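Local coordinates for protein alpha-1,2-mannosidase (Bacteroides thetaiotaomicron, PDB 2WW2) that hydrolyses alpha-mannosides as an inverting, calcium-dependent glycoside hydrolase of family GH92, at residues 323-328 with 358-363; 174-179 with 371-376. All blocks are in the same frame, centred on the assembly; numbering follows the deposited sequence.

Contact 1 of 2, residues 323-328 with 358-363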
ATOM      1  N   GLY A 323     -13.220  22.302  48.005  1.00 10.05           N
ATOM      2  CA  GLY A 323     -13.327  22.770  46.646  1.00  9.40           C
ATOM      3  C   GLY A 323     -13.479  21.630  45.649  1.00  9.13           C
ATOM      4  O   GLY A 323     -14.055  20.594  45.975  1.00  9.19           O
ATOM      5  N   TYR A 324     -12.952  21.840  44.449  1.00  8.28           N
ATOM      6  CA  TYR A 324     -13.178  20.927  43.327  1.00  9.45           C
ATOM      7  C   TYR A 324     -11.886  20.354  42.794  1.00  9.00           C
ATOM      8  O   TYR A 324     -10.852  21.020  42.752  1.00  8.69           O
ATOM      9  CB  TYR A 324     -13.923  21.629  42.181  1.00  9.16           C
ATOM     10  CG  TYR A 324     -15.226  22.265  42.613  1.00 11.81           C
ATOM     11  CD1 TYR A 324     -16.295  21.480  43.020  1.00 13.24           C
ATOM     12  CD2 TYR A 324     -15.382  23.655  42.627  1.00 13.72           C
ATOM     13  CE1 TYR A 324     -17.492  22.051  43.425  1.00 14.56           C
ATOM     14  CE2 TYR A 324     -16.584  24.234  43.035  1.00 15.65           C
ATOM     15  CZ  TYR A 324     -17.629  23.422  43.425  1.00 15.86           C
ATOM     16  OH  TYR A 324     -18.828  23.965  43.832  1.00 15.13           O
ATOM     17  N   MET A 325     -11.971  19.103  42.373  1.00  8.47           N
ATOM     18  CA  MET A 325     -10.882  18.450  41.694  1.00  8.16           C
ATOM     19  C   MET A 325     -11.523  17.568  40.628  1.00  7.68           C
ATOM     20  O   MET A 325     -12.632  17.049  40.836  1.00  8.40           O
ATOM     21  CB  MET A 325     -10.049  17.616  42.685  1.00  7.71           C
ATOM     22  CG  MET A 325      -8.860  16.882  42.039  1.00  8.52           C
ATOM     23  SD  MET A 325      -7.738  17.915  41.082  1.00 10.26           S
ATOM     24  CE  MET A 325      -7.143  19.081  42.342  1.00  7.53           C
ATOM     25  N   TYR A 326     -10.856  17.444  39.483  1.00  7.19           N
ATOM     26  CA  TYR A 326     -11.249  16.494  38.423  1.00  8.02           C
ATOM     27  C   TYR A 326     -10.032  15.680  38.075  1.00  8.43           C
ATOM     28  O   TYR A 326      -8.904  16.101  38.331  1.00  8.63           O
ATOM     29  CB  TYR A 326     -11.674  17.230  37.131  1.00  7.32           C
ATOM     30  CG  TYR A 326     -13.075  17.773  37.177  1.00  7.73           C
ATOM     31  CD1 TYR A 326     -14.101  17.163  36.439  1.00  8.71           C
ATOM     32  CD2 TYR A 326     -13.390  18.876  37.978  1.00  8.61           C
ATOM     33  CE1 TYR A 326     -15.404  17.657  36.502  1.00  8.97           C
ATOM     34  CE2 TYR A 326     -14.689  19.375  38.041  1.00  8.85           C
ATOM     35  CZ  TYR A 326     -15.686  18.767  37.288  1.00  9.36           C
ATOM     36  OH  TYR A 326     -16.974  19.262  37.366  1.00  9.79           O
ATOM     37  N   THR A 327     -10.237  14.564  37.395  1.00  8.78           N
ATOM     38  CA  THR A 327      -9.091  13.828  36.903  1.00  8.72           C
ATOM     39  C   THR A 327      -9.480  12.880  35.774  1.00  8.68           C
ATOM     40  O   THR A 327     -10.606  12.937  35.286  1.00  9.14           O
ATOM     41  CB  THR A 327      -8.406  13.045  38.035  1.00  9.06           C
ATOM     42  OG1 THR A 327      -7.176  12.520  37.527  1.00 10.24           O
ATOM     43  CG2 THR A 327      -9.306  11.884  38.512  1.00  8.15           C
ATOM     44  N   ASP A 328      -8.533  12.033  35.368  1.00  8.82           N
ATOM     45  CA  ASP A 328      -8.710  11.101  34.264  1.00  9.59           C
ATOM     46  C   ASP A 328      -8.915  11.797  32.937  1.00  9.85           C
ATOM     47  O   ASP A 328     -10.001  11.772  32.353  1.00  9.99           O
ATOM     48  CB  ASP A 328      -9.820  10.108  34.583  1.00  9.48           C
ATOM     49  CG  ASP A 328      -9.396   9.156  35.680  1.00 10.85           C
ATOM     50  OD1 ASP A 328      -8.242   8.670  35.597  1.00  9.19           O
ATOM     51  OD2 ASP A 328     -10.182   8.935  36.620  1.00 10.74           O
ATOM     52  N   ILE A 358      -5.749  24.705  38.422  1.00  8.25           N
ATOM     53  CA  ILE A 358      -4.976  25.574  39.323  1.00  8.26           C
ATOM     54  C   ILE A 358      -4.739  24.870  40.674  1.00  8.55           C
ATOM     55  O   ILE A 358      -3.651  24.935  41.242  1.00  8.60           O
ATOM     56  CB  ILE A 358      -5.675  26.943  39.514  1.00  8.80           C
ATOM     57  CG1 ILE A 358      -5.790  27.648  38.160  1.00  8.65           C
ATOM     58  CG2 ILE A 358      -4.905  27.840  40.515  1.00  8.43           C
ATOM     59  CD1 ILE A 358      -4.476  27.712  37.418  1.00 10.76           C
ATOM     60  N   ASN A 359      -5.755  24.184  41.186  1.00  8.09           N
ATOM     61  CA  ASN A 359      -5.591  23.453  42.433  1.00  8.25           C
ATOM     62  C   ASN A 359      -4.467  22.416  42.302  1.00  8.31           C
ATOM     63  O   ASN A 359      -3.647  22.275  43.192  1.00  8.23           O
ATOM     64  CB  ASN A 359      -6.894  22.749  42.843  1.00  7.64           C
ATOM     65  CG  ASN A 359      -7.988  23.718  43.245  1.00  9.03           C
ATOM     66  OD1 ASN A 359      -7.718  24.874  43.568  1.00  9.28           O
ATOM     67  ND2 ASN A 359      -9.236  23.253  43.223  1.00  7.37           N
ATOM     68  N   ALA A 360      -4.451  21.673  41.200  1.00  8.56           N
ATOM     69  CA  ALA A 360      -3.407  20.658  40.985  1.00  8.57           C
ATOM     70  C   ALA A 360      -2.051  21.338  40.958  1.00  8.83           C
ATOM     71  O   ALA A 360      -1.063  20.824  41.516  1.00  8.82           O
ATOM     72  CB  ALA A 360      -3.664  19.893  39.656  1.00  7.99           C
ATOM     73  N   TYR A 361      -1.998  22.501  40.308  1.00  8.59           N
ATOM     74  CA  TYR A 361      -0.765  23.306  40.275  1.00  9.22           C
ATOM     75  C   TYR A 361      -0.338  23.715  41.689  1.00  9.78           C
ATOM     76  O   TYR A 361       0.846  23.614  42.040  1.00  9.68           O
ATOM     77  CB  TYR A 361      -0.945  24.544  39.380  1.00  8.42           C
ATOM     78  CG  TYR A 361       0.152  25.585  39.504  1.00  9.58           C
ATOM     79  CD1 TYR A 361       1.381  25.418  38.870  1.00  8.97           C
ATOM     80  CD2 TYR A 361      -0.049  26.743  40.248  1.00  9.47           C
ATOM     81  CE1 TYR A 361       2.383  26.386  38.987  1.00 10.94           C
ATOM     82  CE2 TYR A 361       0.935  27.709  40.362  1.00 12.39           C
ATOM     83  CZ  TYR A 361       2.146  27.523  39.736  1.00 12.07           C
ATOM     84  OH  TYR A 361       3.109  28.500  39.856  1.00 14.76           O
ATOM     85  N   ASN A 362      -1.295  24.161  42.509  1.00 10.21           N
ATOM     86  CA  ASN A 362      -0.959  24.564  43.874  1.00 10.78           C
ATOM     87  C   ASN A 362      -0.466  23.361  44.685  1.00 10.80           C
ATOM     88  O   ASN A 362       0.459  23.473  45.483  1.00 10.88           O
ATOM     89  CB  ASN A 362      -2.159  25.226  44.577  1.00 10.83           C
ATOM     90  CG  ASN A 362      -2.457  26.612  44.036  1.00 11.47           C
ATOM     91  OD1 ASN A 362      -1.571  27.285  43.522  1.00 12.64           O
ATOM     92  ND2 ASN A 362      -3.703  27.046  44.160  1.00 11.63           N
ATOM     93  N   GLU A 363      -1.088  22.209  44.460  1.00 10.29           N
ATOM     94  CA  GLU A 363      -0.777  21.004  45.221  1.00 10.51           C
ATOM     95  C   GLU A 363       0.481  20.258  44.755  1.00 10.57           C
ATOM     96  O   GLU A 363       1.036  19.464  45.516  1.00 11.54           O
ATOM     97  CB  GLU A 363      -1.999  20.068  45.226  1.00  9.90           C
ATOM     98  CG  GLU A 363      -3.108  20.597  46.101  1.00 10.75           C
ATOM     99  CD  GLU A 363      -4.500  20.216  45.627  1.00 10.96           C
ATOM    100  OE1 GLU A 363      -4.674  19.144  45.007  1.00 11.10           O
ATOM    101  OE2 GLU A 363      -5.434  20.991  45.888  1.00 12.62           O
TER
HETATM  102  O   HOH W   1     -11.791  24.676  44.101  1.00 11.96           O
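N359 reaches from helix 347-364 to the backbone of Y324. Its CG is anti to its own carbonyl carbon (chi1 -68°), and the amide nitrogen meets the chain just before the strand begins. ND2 donates to the carbonyl O of Y324 over 2.8 Å, with an N-H...O angle of 142°. The acceptor lies in the amide plane of N359. The donor lies in the carbonyl plane of Y324. A water adds a second link: it accepts from Y324 N and from N359 ND2, each at 3.1 Å. Two acceptors thus hold ND2, which should fix the rotation of the amide.

The contact sets the helix against the loop that leads into strand 326-330, within the catalytic domain of family GH92. The strand belongs to a small antiparallel sheet, and M325 bonds through its backbone to F301 of the neighbouring strand.

M325 supplies the apolar half. Its CG is anti to the backbone N (chi1 -180°), and the chain then bends at chi2 and chi3. Its methyl CE makes the contacts. It lies 3.7 Å from N359 CB as the two side chains run alongside each other in opposite senses. The same methyl lies 4.5 Å from A360 CB. M325 and E363 meet tip to tip, with CE 3.6 Å from OE1. That carboxylate is held elsewhere: OE2 bonds to Y312 OH and OE1 to S314 OG. The Y324 ring takes no part in the bond to N359 and packs edge-to-face with Y302.

Contact 2 of 2, residues 174-179 with 371-376; sequences GGVPDN and ASPGHR
CG of R376 is anti to its carbonyl carbon (chi1 -65°), and the bend at chi2 (-73°) lays CD against the backbone of G174 and G175. CD is 3.6 Å from G174 C and equally near G175 N. This is a loop-to-loop contact between the N-terminal and catalytic domains of a family GH92 enzyme. Residues 174-179 lie between two strands of the N-terminal domain, and 371-376 begin at the end of strand 370-371 and run on as a loop.

The guanidinium also braces its own loop. NH1 donates to S372 O at 3.0 Å, with the acceptor in the guanidinium plane and the N-H...O angle at 153°. NH2 bonds to I74 O, and NE to a glycerol, probably from the crystallisation liquor. An alanine here would probably leave S372 O and I74 O without these donors and open a gap beside the G174-G175 peptide.

Glycines allow the close backbone approach. The CA atoms of G175 and G374 are 4.4 Å apart. A CB on G175 would clash with R376 CD, and one on G374 with G175 O. G374 N gives G175 O a weak, clearly bent hydrogen bond of 2.8 Å.

P373 follows a cis peptide bond and presents CG and CD to the other loop. V176 crosses it at a slant, with CG1 placed anti to the carbonyl carbon. CG1 sits 3.5 Å from P373 CD and 3.6 Å from P373 CG. P373 CD also lies 3.3 Å from G175 O.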
ATOM      1  N   GLY A 174       0.199   3.924  39.261  1.00  9.85           N
ATOM      2  CA  GLY A 174       1.007   5.117  39.460  1.00  9.91           C
ATOM      3  C   GLY A 174       0.168   6.381  39.544  1.00  9.57           C
ATOM      4  O   GLY A 174      -1.064   6.336  39.445  1.00  8.73           O
ATOM      5  N   GLY A 175       0.834   7.524  39.707  1.00  9.39           N
ATOM      6  CA  GLY A 175       0.107   8.791  39.841  1.00  9.68           C
ATOM      7  C   GLY A 175      -0.753   8.912  41.098  1.00  9.83           C
ATOM      8  O   GLY A 175      -1.753   9.643  41.096  1.00  9.79           O
ATOM      9  N   VAL A 176      -0.364   8.226  42.182  1.00  9.09           N
ATOM     10  CA  VAL A 176      -1.080   8.356  43.450  1.00  8.98           C
ATOM     11  C   VAL A 176      -0.140   8.689  44.607  1.00  9.32           C
ATOM     12  O   VAL A 176       1.027   8.276  44.599  1.00  9.65           O
ATOM     13  CB  VAL A 176      -1.889   7.082  43.813  1.00  8.58           C
ATOM     14  CG1 VAL A 176      -2.928   6.757  42.707  1.00  7.77           C
ATOM     15  CG2 VAL A 176      -0.947   5.888  44.077  1.00  9.72           C
ATOM     16  N   PRO A 177      -0.640   9.439  45.606  1.00  8.82           N
ATOM     17  CA  PRO A 177       0.144   9.688  46.825  1.00  8.87           C
ATOM     18  C   PRO A 177       0.327   8.405  47.650  1.00  9.38           C
ATOM     19  O   PRO A 177      -0.358   7.396  47.414  1.00  8.31           O
ATOM     20  CB  PRO A 177      -0.725  10.686  47.608  1.00  9.04           C
ATOM     21  CG  PRO A 177      -1.680  11.288  46.540  1.00  9.23           C
ATOM     22  CD  PRO A 177      -1.951  10.112  45.647  1.00  8.47           C
ATOM     23  N   ASP A 178       1.224   8.457  48.632  1.00  9.61           N
ATOM     24  CA  ASP A 178       1.566   7.275  49.419  1.00 10.74           C
ATOM     25  C   ASP A 178       0.418   6.746  50.260  1.00 10.59           C
ATOM     26  O   ASP A 178       0.473   5.613  50.702  1.00 11.96           O
ATOM     27  CB  ASP A 178       2.734   7.575  50.369  1.00 11.58           C
ATOM     28  CG  ASP A 178       4.066   7.630  49.666  1.00 15.09           C
ATOM     29  OD1 ASP A 178       4.137   7.277  48.465  1.00 18.20           O
ATOM     30  OD2 ASP A 178       5.051   8.005  50.337  1.00 20.65           O
ATOM     31  N   ASN A 179      -0.593   7.564  50.534  1.00 10.88           N
ATOM     32  CA  ASN A 179      -1.685   7.140  51.414  1.00 10.28           C
ATOM     33  C   ASN A 179      -2.936   6.781  50.637  1.00 10.14           C
ATOM     34  O   ASN A 179      -4.022   6.715  51.203  1.00  8.81           O
ATOM     35  CB  ASN A 179      -2.023   8.230  52.445  1.00 11.19           C
ATOM     36  CG  ASN A 179      -2.485   9.533  51.798  1.00 12.51           C
ATOM     37  OD1 ASN A 179      -2.508   9.656  50.573  1.00 13.80           O
ATOM     38  ND2 ASN A 179      -2.849  10.510  52.623  1.00 12.12           N
ATOM     39  N   ALA A 371      -3.508  13.081  33.577  1.00  8.15           N
ATOM     40  CA  ALA A 371      -3.742  12.813  34.996  1.00  7.78           C
ATOM     41  C   ALA A 371      -4.594  11.568  35.143  1.00  8.17           C
ATOM     42  O   ALA A 371      -5.628  11.435  34.470  1.00  7.98           O
ATOM     43  CB  ALA A 371      -4.483  14.002  35.648  1.00  8.20           C
ATOM     44  N   SER A 372      -4.179  10.674  36.039  1.00  7.88           N
ATOM     45  CA  SER A 372      -4.970   9.480  36.350  1.00  8.47           C
ATOM     46  C   SER A 372      -4.407   8.714  37.564  1.00  8.42           C
ATOM     47  O   SER A 372      -3.631   7.771  37.406  1.00  9.34           O
ATOM     48  CB  SER A 372      -5.020   8.541  35.133  1.00  8.20           C
ATOM     49  OG  SER A 372      -5.909   7.450  35.365  1.00  7.84           O
ATOM     50  N   PRO A 373      -4.778   9.121  38.783  1.00  8.40           N
ATOM     51  CA  PRO A 373      -5.569  10.311  39.086  1.00  8.07           C
ATOM     52  C   PRO A 373      -4.667  11.528  39.266  1.00  8.04           C
ATOM     53  O   PRO A 373      -5.120  12.658  39.123  1.00  7.88           O
ATOM     54  CB  PRO A 373      -6.235   9.950  40.416  1.00  8.07           C
ATOM     55  CG  PRO A 373      -5.271   9.007  41.093  1.00  7.60           C
ATOM     56  CD  PRO A 373      -4.534   8.286  39.983  1.00  8.47           C
ATOM     57  N   GLY A 374      -3.405  11.283  39.580  1.00  7.23           N
ATOM     58  CA  GLY A 374      -2.410  12.335  39.650  1.00  7.72           C
ATOM     59  C   GLY A 374      -1.570  12.323  38.388  1.00  7.94           C
ATOM     60  O   GLY A 374      -1.945  11.699  37.393  1.00  7.89           O
ATOM     61  N   HIS A 375      -0.417  12.986  38.432  1.00  7.97           N
ATOM     62  CA  HIS A 375       0.428  13.112  37.255  1.00  7.61           C
ATOM     63  C   HIS A 375       0.879  11.751  36.727  1.00  8.10           C
ATOM     64  O   HIS A 375       1.415  10.925  37.482  1.00  7.96           O
ATOM     65  CB  HIS A 375       1.680  13.929  37.588  1.00  7.66           C
ATOM     66  CG  HIS A 375       1.430  15.385  37.848  1.00  8.04           C
ATOM     67  ND1 HIS A 375       0.814  16.217  36.933  1.00  7.95           N
ATOM     68  CD2 HIS A 375       1.790  16.172  38.892  1.00  7.98           C
ATOM     69  CE1 HIS A 375       0.780  17.448  37.418  1.00  9.79           C
ATOM     70  NE2 HIS A 375       1.366  17.448  38.605  1.00  8.17           N
ATOM     71  N   ARG A 376       0.659  11.531  35.430  1.00  7.63           N
ATOM     72  CA  ARG A 376       1.094  10.318  34.736  1.00  8.06           C
ATOM     73  C   ARG A 376       1.897  10.699  33.491  1.00  8.33           C
ATOM     74  O   ARG A 376       1.549  11.656  32.774  1.00  8.99           O
ATOM     75  CB  ARG A 376      -0.129   9.485  34.335  1.00  7.65           C
ATOM     76  CG  ARG A 376      -0.941   8.932  35.532  1.00  8.84           C
ATOM     77  CD  ARG A 376      -0.188   7.793  36.232  1.00  6.79           C
ATOM     78  NE  ARG A 376      -0.023   6.677  35.302  1.00  7.22           N
ATOM     79  CZ  ARG A 376      -0.960   5.772  35.042  1.00  7.57           C
ATOM     80  NH1 ARG A 376      -2.160   5.833  35.641  1.00  7.56           N
ATOM     81  NH2 ARG A 376      -0.708   4.811  34.162  1.00  8.06           N
TER

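In the fold
Both contacts are partly buried, and their centres are 12 Å apart. Contact 1 stays within the catalytic domain and joins a helix to the loop leading into a strand. Contact 2 bridges the two domains through loops. Side chains do most of the work in contact 1, with a hydrogen bond from a side-chain amide, a water and a methionine methyl. Contact 2 relies more on glycine backbone, a proline ring and the aliphatic part of an arginine. The two touch directly. T327 OG1 probably bonds to P373 O, and D328 OD1 to S372 OG. Strands 326-330 and 370-371 are also antiparallel neighbours, which ties the interdomain loop to the sheet of contact 1.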